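Local coordinates for protein AP-4 complex accessory subunit Tepsin (Equus caballus, PDB 5WF1) that probably associates with the AP-4 adaptor complex and may thereby take part in vesicular trafficking of proteins at the trans-Golgi network, this piece being its VHS/ENTH-like domain, at residues L94-I99 against R127-S132; R39-R44 against V77-L82. All coordinates share one frame; numbering follows the deposited sequence.

Contact 1 (L94-I99 against R127-S132); sequences LPQEHI and RHFEAS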
ATOM      1  N   LEU A  94      12.478  -0.740   2.147  1.00 23.53           N
ATOM      2  CA  LEU A  94      12.787   0.624   1.750  1.00 26.13           C
ATOM      3  C   LEU A  94      12.981   1.452   3.003  1.00 24.14           C
ATOM      4  O   LEU A  94      12.348   1.172   4.026  1.00 27.65           O
ATOM      5  CB  LEU A  94      11.656   1.246   0.920  1.00 29.40           C
ATOM      6  CG  LEU A  94      11.414   0.729  -0.491  1.00 34.91           C
ATOM      7  CD1 LEU A  94      10.239   1.473  -1.103  1.00 34.61           C
ATOM      8  CD2 LEU A  94      12.668   0.932  -1.316  1.00 33.73           C
ATOM      9  N   PRO A  95      13.840   2.470   2.972  1.00 22.12           N
ATOM     10  CA  PRO A  95      13.903   3.388   4.112  1.00 24.54           C
ATOM     11  C   PRO A  95      12.521   3.978   4.343  1.00 29.03           C
ATOM     12  O   PRO A  95      11.776   4.241   3.392  1.00 24.92           O
ATOM     13  CB  PRO A  95      14.919   4.448   3.668  1.00 25.88           C
ATOM     14  CG  PRO A  95      15.740   3.760   2.597  1.00 26.56           C
ATOM     15  CD  PRO A  95      14.788   2.839   1.903  1.00 23.44           C
ATOM     16  N   GLN A  96      12.157   4.156   5.616  1.00 28.02           N
ATOM     17  CA  GLN A  96      10.796   4.603   5.884  1.00 32.86           C
ATOM     18  C   GLN A  96      10.577   6.032   5.396  1.00 23.56           C
ATOM     19  O   GLN A  96       9.462   6.400   5.020  1.00 26.53           O
ATOM     20  CB  GLN A  96      10.445   4.448   7.365  1.00 39.90           C
ATOM     21  CG  GLN A  96       9.568   3.194   7.567  1.00 39.55           C
ATOM     22  CD  GLN A  96       8.558   3.305   8.706  1.00 46.99           C
ATOM     23  OE1 GLN A  96       8.068   4.391   9.001  1.00 49.02           O
ATOM     24  NE2 GLN A  96       8.205   2.169   9.311  1.00 46.16           N
ATOM     25  N   GLU A  97      11.627   6.840   5.371  1.00 26.32           N
ATOM     26  CA  GLU A  97      11.503   8.176   4.798  1.00 31.02           C
ATOM     27  C   GLU A  97      11.169   8.111   3.309  1.00 23.43           C
ATOM     28  O   GLU A  97      10.402   8.936   2.796  1.00 21.63           O
ATOM     29  CB  GLU A  97      12.793   8.954   5.023  1.00 34.12           C
ATOM     30  CG  GLU A  97      12.559  10.395   5.292  1.00 39.55           C
ATOM     31  CD  GLU A  97      13.829  11.185   5.247  1.00 41.57           C
ATOM     32  OE1 GLU A  97      14.893  10.638   5.625  1.00 41.96           O
ATOM     33  OE2 GLU A  97      13.760  12.349   4.807  1.00 41.62           O
ATOM     34  N   HIS A  98      11.730   7.124   2.609  1.00 20.55           N
ATOM     35  CA  HIS A  98      11.436   6.918   1.196  1.00 21.38           C
ATOM     36  C   HIS A  98       9.993   6.466   0.974  1.00 21.72           C
ATOM     37  O   HIS A  98       9.324   6.933   0.039  1.00 18.65           O
ATOM     38  CB  HIS A  98      12.418   5.896   0.612  1.00 23.39           C
ATOM     39  CG  HIS A  98      12.530   5.951  -0.880  1.00 25.77           C
ATOM     40  ND1 HIS A  98      13.351   5.109  -1.601  1.00 33.13           N
ATOM     41  CD2 HIS A  98      11.937   6.764  -1.788  1.00 24.82           C
ATOM     42  CE1 HIS A  98      13.250   5.393  -2.889  1.00 32.45           C
ATOM     43  NE2 HIS A  98      12.400   6.395  -3.030  1.00 25.01           N
ATOM     44  N   ILE A  99       9.499   5.537   1.803  1.00 19.90           N
ATOM     45  CA  ILE A  99       8.085   5.178   1.741  1.00 20.31           C
ATOM     46  C   ILE A  99       7.212   6.404   1.973  1.00 16.27           C
ATOM     47  O   ILE A  99       6.222   6.610   1.267  1.00 21.23           O
ATOM     48  CB  ILE A  99       7.746   4.067   2.753  1.00 23.71           C
ATOM     49  CG1 ILE A  99       8.620   2.833   2.530  1.00 25.86           C
ATOM     50  CG2 ILE A  99       6.278   3.700   2.633  1.00 24.65           C
ATOM     51  CD1 ILE A  99       7.967   1.795   1.686  1.00 34.32           C
ATOM     52  N   ARG A 127       0.278   9.249   9.780  1.00 20.74           N
ATOM     53  CA  ARG A 127       0.817   9.715  11.057  1.00 23.50           C
ATOM     54  C   ARG A 127       1.985   8.845  11.515  1.00 19.57           C
ATOM     55  O   ARG A 127       2.960   9.347  12.078  1.00 21.39           O
ATOM     56  CB  ARG A 127      -0.280   9.740  12.123  1.00 22.26           C
ATOM     57  CG  ARG A 127      -1.433  10.693  11.833  1.00 26.39           C
ATOM     58  CD  ARG A 127      -1.032  12.147  11.971  1.00 32.99           C
ATOM     59  NE  ARG A 127      -0.602  12.731  10.703  1.00 40.44           N
ATOM     60  CZ  ARG A 127      -1.396  13.409   9.881  1.00 39.77           C
ATOM     61  NH1 ARG A 127      -2.677  13.592  10.184  1.00 42.22           N
ATOM     62  NH2 ARG A 127      -0.904  13.906   8.751  1.00 39.99           N
ATOM     63  N   HIS A 128       1.910   7.542  11.259  1.00 17.31           N
ATOM     64  CA  HIS A 128       2.986   6.635  11.653  1.00 19.15           C
ATOM     65  C   HIS A 128       4.264   6.905  10.859  1.00 23.12           C
ATOM     66  O   HIS A 128       5.361   6.978  11.429  1.00 18.60           O
ATOM     67  CB  HIS A 128       2.530   5.190  11.461  1.00 18.29           C
ATOM     68  CG  HIS A 128       3.566   4.172  11.828  1.00 22.35           C
ATOM     69  ND1 HIS A 128       3.815   3.804  13.132  1.00 25.85           N
ATOM     70  CD2 HIS A 128       4.413   3.442  11.063  1.00 24.38           C
ATOM     71  CE1 HIS A 128       4.773   2.894  13.155  1.00 26.89           C
ATOM     72  NE2 HIS A 128       5.152   2.654  11.913  1.00 26.56           N
ATOM     73  N   PHE A 129       4.143   7.023   9.533  1.00 16.86           N
ATOM     74  CA  PHE A 129       5.310   7.321   8.706  1.00 20.00           C
ATOM     75  C   PHE A 129       5.933   8.667   9.091  1.00 21.71           C
ATOM     76  O   PHE A 129       7.158   8.793   9.179  1.00 23.35           O
ATOM     77  CB  PHE A 129       4.920   7.319   7.222  1.00 17.28           C
ATOM     78  CG  PHE A 129       4.555   5.957   6.669  1.00 19.69           C
ATOM     79  CD1 PHE A 129       4.818   4.790   7.380  1.00 23.20           C
ATOM     80  CD2 PHE A 129       3.953   5.853   5.420  1.00 20.19           C
ATOM     81  CE1 PHE A 129       4.477   3.534   6.863  1.00 21.29           C
ATOM     82  CE2 PHE A 129       3.614   4.600   4.882  1.00 20.39           C
ATOM     83  CZ  PHE A 129       3.876   3.439   5.605  1.00 19.78           C
ATOM     84  N   GLU A 130       5.104   9.682   9.344  1.00 19.35           N
ATOM     85  CA  GLU A 130       5.637  10.978   9.766  1.00 23.52           C
ATOM     86  C   GLU A 130       6.341  10.883  11.115  1.00 26.80           C
ATOM     87  O   GLU A 130       7.376  11.523  11.329  1.00 28.98           O
ATOM     88  CB  GLU A 130       4.516  12.018   9.818  1.00 25.46           C
ATOM     89  CG  GLU A 130       3.982  12.379   8.441  1.00 25.89           C
ATOM     90  CD  GLU A 130       2.796  13.328   8.483  1.00 32.48           C
ATOM     91  OE1 GLU A 130       2.101  13.400   9.524  1.00 34.51           O
ATOM     92  OE2 GLU A 130       2.559  14.005   7.456  1.00 39.88           O
ATOM     93  N   ALA A 131       5.796  10.093  12.042  1.00 28.20           N
ATOM     94  CA  ALA A 131       6.406   9.987  13.362  1.00 30.63           C
ATOM     95  C   ALA A 131       7.798   9.381  13.275  1.00 33.30           C
ATOM     96  O   ALA A 131       8.727   9.839  13.952  1.00 39.68           O
ATOM     97  CB  ALA A 131       5.518   9.159  14.290  1.00 26.26           C
ATOM     98  N   SER A 132       7.967   8.368  12.423  1.00 30.70           N
ATOM     99  CA  SER A 132       9.248   7.689  12.284  1.00 36.06           C
ATOM    100  C   SER A 132      10.343   8.584  11.715  1.00 37.58           C
ATOM    101  O   SER A 132      11.523   8.312  11.949  1.00 42.14           O
ATOM    102  CB  SER A 132       9.081   6.460  11.397  1.00 37.12           C
ATOM    103  OG  SER A 132       7.894   5.765  11.735  1.00 37.97           O
TER
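Gln96 and Phe129 bring the two backbones nearest, their CA atoms 6.7 Å apart, where the first turn of helix 96-111 meets the C-terminal part of helix 117-132. These are consecutive helices of the all-helical VHS/ENTH-like domain of Tepsin, and Pro95 sits at the N-cap of the first. The apolar half of the contact belongs to Ile99 and Phe129. A chi1 of -57° sets CG1 of Ile99 beside the backbone N and CG2 anti to it, and this gamma methyl comes up obliquely on the far end of the Phe129 ring, 3.6 Å from CE2, and lies almost as near CZ. Ile99 also touches Leu88, while the ring of Phe129 reaches Val85, Leu100, Thr103 and Leu107, so both side chains are buried where three helices converge.

Gln96 carries the polar half, one turn nearer the protein surface. Its side chain bends at chi2 (-148°) and sends the amide out toward helix 117-132. There OE1 lies 3.7 Å from Phe129 CD1, again obliquely to the ring. The same oxygen is a possible acceptor for the Ser132 hydroxyl, but that proton has a second acceptor within reach, so the bond is not settled. On the other branch of the amide, Gln96 NE2 stands 4.0 Å from His128 NE2, with the amide and imidazole planes turned 49° apart.

Contact 2 (R39-R44 against V77-L82); sequences RAFLSR and VQMRAL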
ATOM      1  N   ARG A  39     -12.551  -9.561   2.407  1.00 33.69           N
ATOM      2  CA  ARG A  39     -12.240  -8.984   3.710  1.00 34.02           C
ATOM      3  C   ARG A  39     -11.388  -7.726   3.549  1.00 29.95           C
ATOM      4  O   ARG A  39     -10.514  -7.656   2.681  1.00 29.56           O
ATOM      5  CB  ARG A  39     -11.513 -10.012   4.584  1.00 34.15           C
ATOM      6  CG  ARG A  39     -11.197  -9.538   6.001  1.00 38.55           C
ATOM      7  CD  ARG A  39     -10.936 -10.711   6.951  1.00 38.58           C
ATOM      8  NE  ARG A  39     -12.158 -11.448   7.268  1.00 42.40           N
ATOM      9  CZ  ARG A  39     -12.181 -12.618   7.897  1.00 42.40           C
ATOM     10  NH1 ARG A  39     -11.047 -13.194   8.279  1.00 38.69           N
ATOM     11  NH2 ARG A  39     -13.339 -13.216   8.140  1.00 47.24           N
ATOM     12  N   ALA A  40     -11.635  -6.735   4.399  1.00 27.49           N
ATOM     13  CA  ALA A  40     -10.893  -5.483   4.308  1.00 29.66           C
ATOM     14  C   ALA A  40      -9.507  -5.555   4.942  1.00 29.92           C
ATOM     15  O   ALA A  40      -8.734  -4.602   4.802  1.00 28.73           O
ATOM     16  CB  ALA A  40     -11.688  -4.349   4.956  1.00 30.14           C
ATOM     17  N   PHE A  41      -9.169  -6.644   5.621  1.00 25.37           N
ATOM     18  CA  PHE A  41      -7.891  -6.774   6.313  1.00 25.89           C
ATOM     19  C   PHE A  41      -7.134  -7.971   5.760  1.00 31.62           C
ATOM     20  O   PHE A  41      -7.701  -9.061   5.612  1.00 26.91           O
ATOM     21  CB  PHE A  41      -8.088  -6.943   7.822  1.00 26.87           C
ATOM     22  CG  PHE A  41      -8.998  -5.920   8.433  1.00 30.47           C
ATOM     23  CD1 PHE A  41      -8.546  -4.623   8.674  1.00 32.20           C
ATOM     24  CD2 PHE A  41     -10.305  -6.243   8.761  1.00 30.33           C
ATOM     25  CE1 PHE A  41      -9.389  -3.673   9.236  1.00 32.39           C
ATOM     26  CE2 PHE A  41     -11.156  -5.293   9.321  1.00 30.40           C
ATOM     27  CZ  PHE A  41     -10.699  -4.013   9.553  1.00 30.37           C
ATOM     28  N   LEU A  42      -5.856  -7.768   5.466  1.00 25.52           N
ATOM     29  CA  LEU A  42      -5.015  -8.879   5.056  1.00 24.35           C
ATOM     30  C   LEU A  42      -4.966  -9.911   6.176  1.00 24.64           C
ATOM     31  O   LEU A  42      -4.997  -9.560   7.358  1.00 23.08           O
ATOM     32  CB  LEU A  42      -3.605  -8.374   4.739  1.00 26.45           C
ATOM     33  CG  LEU A  42      -3.283  -7.854   3.330  1.00 28.32           C
ATOM     34  CD1 LEU A  42      -4.397  -7.034   2.761  1.00 25.87           C
ATOM     35  CD2 LEU A  42      -1.976  -7.069   3.317  1.00 22.09           C
ATOM     36  N   SER A  43      -4.915 -11.188   5.811  1.00 24.02           N
ATOM     37  CA  SER A  43      -4.617 -12.176   6.837  1.00 28.44           C
ATOM     38  C   SER A  43      -3.121 -12.148   7.140  1.00 27.20           C
ATOM     39  O   SER A  43      -2.327 -11.590   6.385  1.00 24.78           O
ATOM     40  CB  SER A  43      -5.046 -13.580   6.396  1.00 25.47           C
ATOM     41  OG  SER A  43      -4.286 -14.014   5.280  1.00 26.66           O
ATOM     42  N   ARG A  44      -2.743 -12.759   8.265  1.00 27.71           N
ATOM     43  CA  ARG A  44      -1.326 -12.906   8.593  1.00 29.69           C
ATOM     44  C   ARG A  44      -0.566 -13.590   7.464  1.00 31.43           C
ATOM     45  O   ARG A  44       0.554 -13.193   7.118  1.00 27.62           O
ATOM     46  CB  ARG A  44      -1.167 -13.720   9.880  1.00 33.46           C
ATOM     47  CG  ARG A  44       0.281 -13.920  10.322  1.00 35.44           C
ATOM     48  CD  ARG A  44       0.390 -14.009  11.845  1.00 40.96           C
ATOM     49  NE  ARG A  44       1.720 -13.632  12.323  1.00 41.53           N
ATOM     50  CZ  ARG A  44       2.797 -14.412  12.257  1.00 46.70           C
ATOM     51  NH1 ARG A  44       2.713 -15.633  11.743  1.00 51.75           N
ATOM     52  NH2 ARG A  44       3.964 -13.973  12.719  1.00 44.96           N
ATOM     53  N   VAL A  77     -11.012  -2.717  -1.898  1.00 27.32           N
ATOM     54  CA  VAL A  77      -9.708  -2.744  -2.557  1.00 31.51           C
ATOM     55  C   VAL A  77      -8.798  -1.676  -1.965  1.00 27.82           C
ATOM     56  O   VAL A  77      -7.600  -1.905  -1.748  1.00 22.67           O
ATOM     57  CB  VAL A  77      -9.871  -2.572  -4.077  1.00 29.08           C
ATOM     58  CG1 VAL A  77      -8.520  -2.313  -4.730  1.00 31.63           C
ATOM     59  CG2 VAL A  77     -10.539  -3.809  -4.677  1.00 30.17           C
ATOM     60  N   GLN A  78      -9.360  -0.499  -1.679  1.00 25.48           N
ATOM     61  CA  GLN A  78      -8.592   0.569  -1.048  1.00 22.98           C
ATOM     62  C   GLN A  78      -8.080   0.142   0.323  1.00 22.84           C
ATOM     63  O   GLN A  78      -6.924   0.398   0.674  1.00 19.76           O
ATOM     64  CB  GLN A  78      -9.452   1.822  -0.919  1.00 21.99           C
ATOM     65  CG  GLN A  78      -9.670   2.618  -2.207  1.00 27.14           C
ATOM     66  CD  GLN A  78     -10.537   3.846  -1.937  1.00 27.16           C
ATOM     67  OE1 GLN A  78     -11.562   3.749  -1.272  1.00 31.02           O
ATOM     68  NE2 GLN A  78     -10.102   5.000  -2.408  1.00 29.84           N
HETATM   69  N   MSE A  79      -8.941  -0.480   1.126  1.00 23.31           N
HETATM   70  CA  MSE A  79      -8.537  -0.958   2.446  1.00 24.10           C
HETATM   71  C   MSE A  79      -7.407  -1.973   2.341  1.00 19.57           C
HETATM   72  O   MSE A  79      -6.451  -1.905   3.108  1.00 22.31           O
HETATM   73  CB  MSE A  79      -9.723  -1.575   3.203  1.00 24.71           C
HETATM   74  CG  MSE A  79     -10.778  -0.554   3.619  1.00 25.58           C
HETATM   75 SE   MSE A  79     -10.142   0.590   5.075  0.80 28.89          SE
HETATM   76  CE  MSE A  79     -10.067  -0.747   6.505  1.00 29.92           C
ATOM     77  N   ARG A  80      -7.521  -2.922   1.404  1.00 20.99           N
ATOM     78  CA  ARG A  80      -6.476  -3.937   1.269  1.00 20.44           C
ATOM     79  C   ARG A  80      -5.182  -3.330   0.730  1.00 21.20           C
ATOM     80  O   ARG A  80      -4.083  -3.735   1.129  1.00 21.35           O
ATOM     81  CB  ARG A  80      -6.957  -5.088   0.376  1.00 22.05           C
ATOM     82  CG  ARG A  80      -8.168  -5.831   0.946  1.00 25.31           C
ATOM     83  CD  ARG A  80      -8.547  -7.070   0.115  1.00 26.90           C
ATOM     84  NE  ARG A  80      -7.459  -8.040   0.073  1.00 22.00           N
ATOM     85  CZ  ARG A  80      -7.342  -9.058   0.911  1.00 26.34           C
ATOM     86  NH1 ARG A  80      -8.261  -9.241   1.845  1.00 27.71           N
ATOM     87  NH2 ARG A  80      -6.317  -9.890   0.809  1.00 26.75           N
ATOM     88  N   ALA A  81      -5.291  -2.359  -0.177  1.00 18.82           N
ATOM     89  CA  ALA A  81      -4.098  -1.689  -0.683  1.00 19.06           C
ATOM     90  C   ALA A  81      -3.391  -0.924   0.429  1.00 16.58           C
ATOM     91  O   ALA A  81      -2.165  -0.999   0.557  1.00 18.70           O
ATOM     92  CB  ALA A  81      -4.466  -0.750  -1.836  1.00 18.71           C
ATOM     93  N   LEU A  82      -4.159  -0.212   1.262  1.00 16.69           N
ATOM     94  CA  LEU A  82      -3.604   0.456   2.438  1.00 18.45           C
ATOM     95  C   LEU A  82      -2.974  -0.538   3.412  1.00 19.68           C
ATOM     96  O   LEU A  82      -1.943  -0.241   4.026  1.00 16.78           O
ATOM     97  CB  LEU A  82      -4.699   1.249   3.147  1.00 16.31           C
ATOM     98  CG  LEU A  82      -5.177   2.549   2.487  1.00 22.74           C
ATOM     99  CD1 LEU A  82      -6.308   3.147   3.303  1.00 19.73           C
ATOM    100  CD2 LEU A  82      -4.018   3.549   2.329  1.00 16.28           C
TER
HETATM  101  O   HOH W   1      -6.459  -3.222   5.699  1.00 32.59           O
HETATM  102  O   HOH W   2      -8.045 -11.328   3.959  1.00 29.69           O
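The guanidinium group of Arg80 reaches across to the 39-44 loop and makes the direct hydrogen bond of this contact, NH1 to Arg39 O at 2.9 Å. The N-H...O angle is 159° and the oxygen lies in the guanidinium plane, although the donor is tilted 33° from the carbonyl plane. A bend at chi3 (61°) brings NH1 round to Arg39 O. Two waters add bridges: one donates to both Ala40 O and Met79 O, while the other accepts from Arg80 NH1 and donates to Phe41 O.

Leu42 CD1 sits over one face of the guanidinium group, 4.0 Å from Arg80 NH2. The apolar contacts gather at Met79, a selenomethionine here: Ala40 CB packs on Met79 CB at 3.8 Å, and the terminal CE of Met79 comes obliquely to the Phe41 ring, 4.1 Å from CE1.

Arg80 has further partners in two helices, Val34 O through NE and Glu46 through a salt bridge from NH2. A leucine here would probably deprive Arg39 O and Val34 O of these hydrogen bonds and Glu46 of its salt-bridge partner.

Within the all-helical VHS/ENTH-like domain, the loop leading from helix 25-35 into helix 44-56 is thus held against a third helix, 75-89, whose Met79 also packs on Pro117, Val118 and Lys121 at the start of helix 117-132.

How the contacts relate
Both contacts are partly buried and lie on opposite sides of the chain's centre, contact 2 nearer to it (about 9 Å, against 13 Å, centre to centre). Contact 1 joins two helices, whereas contact 2 ties a loop to a helix. Each has two buried side chains, Ile99 and Phe129 or Met79 and Arg80, but the chemistry differs: the first pairs an Ile-Phe contact with a comparable share from Gln96, the second sets a buried charge against loop carbonyls, directly and through water. Helix 75-89 is common ground: it supplies one half of contact 2, and its later residues Val85 and Leu88 back contact 1. Helix 117-132 spans the two, its start against Met79.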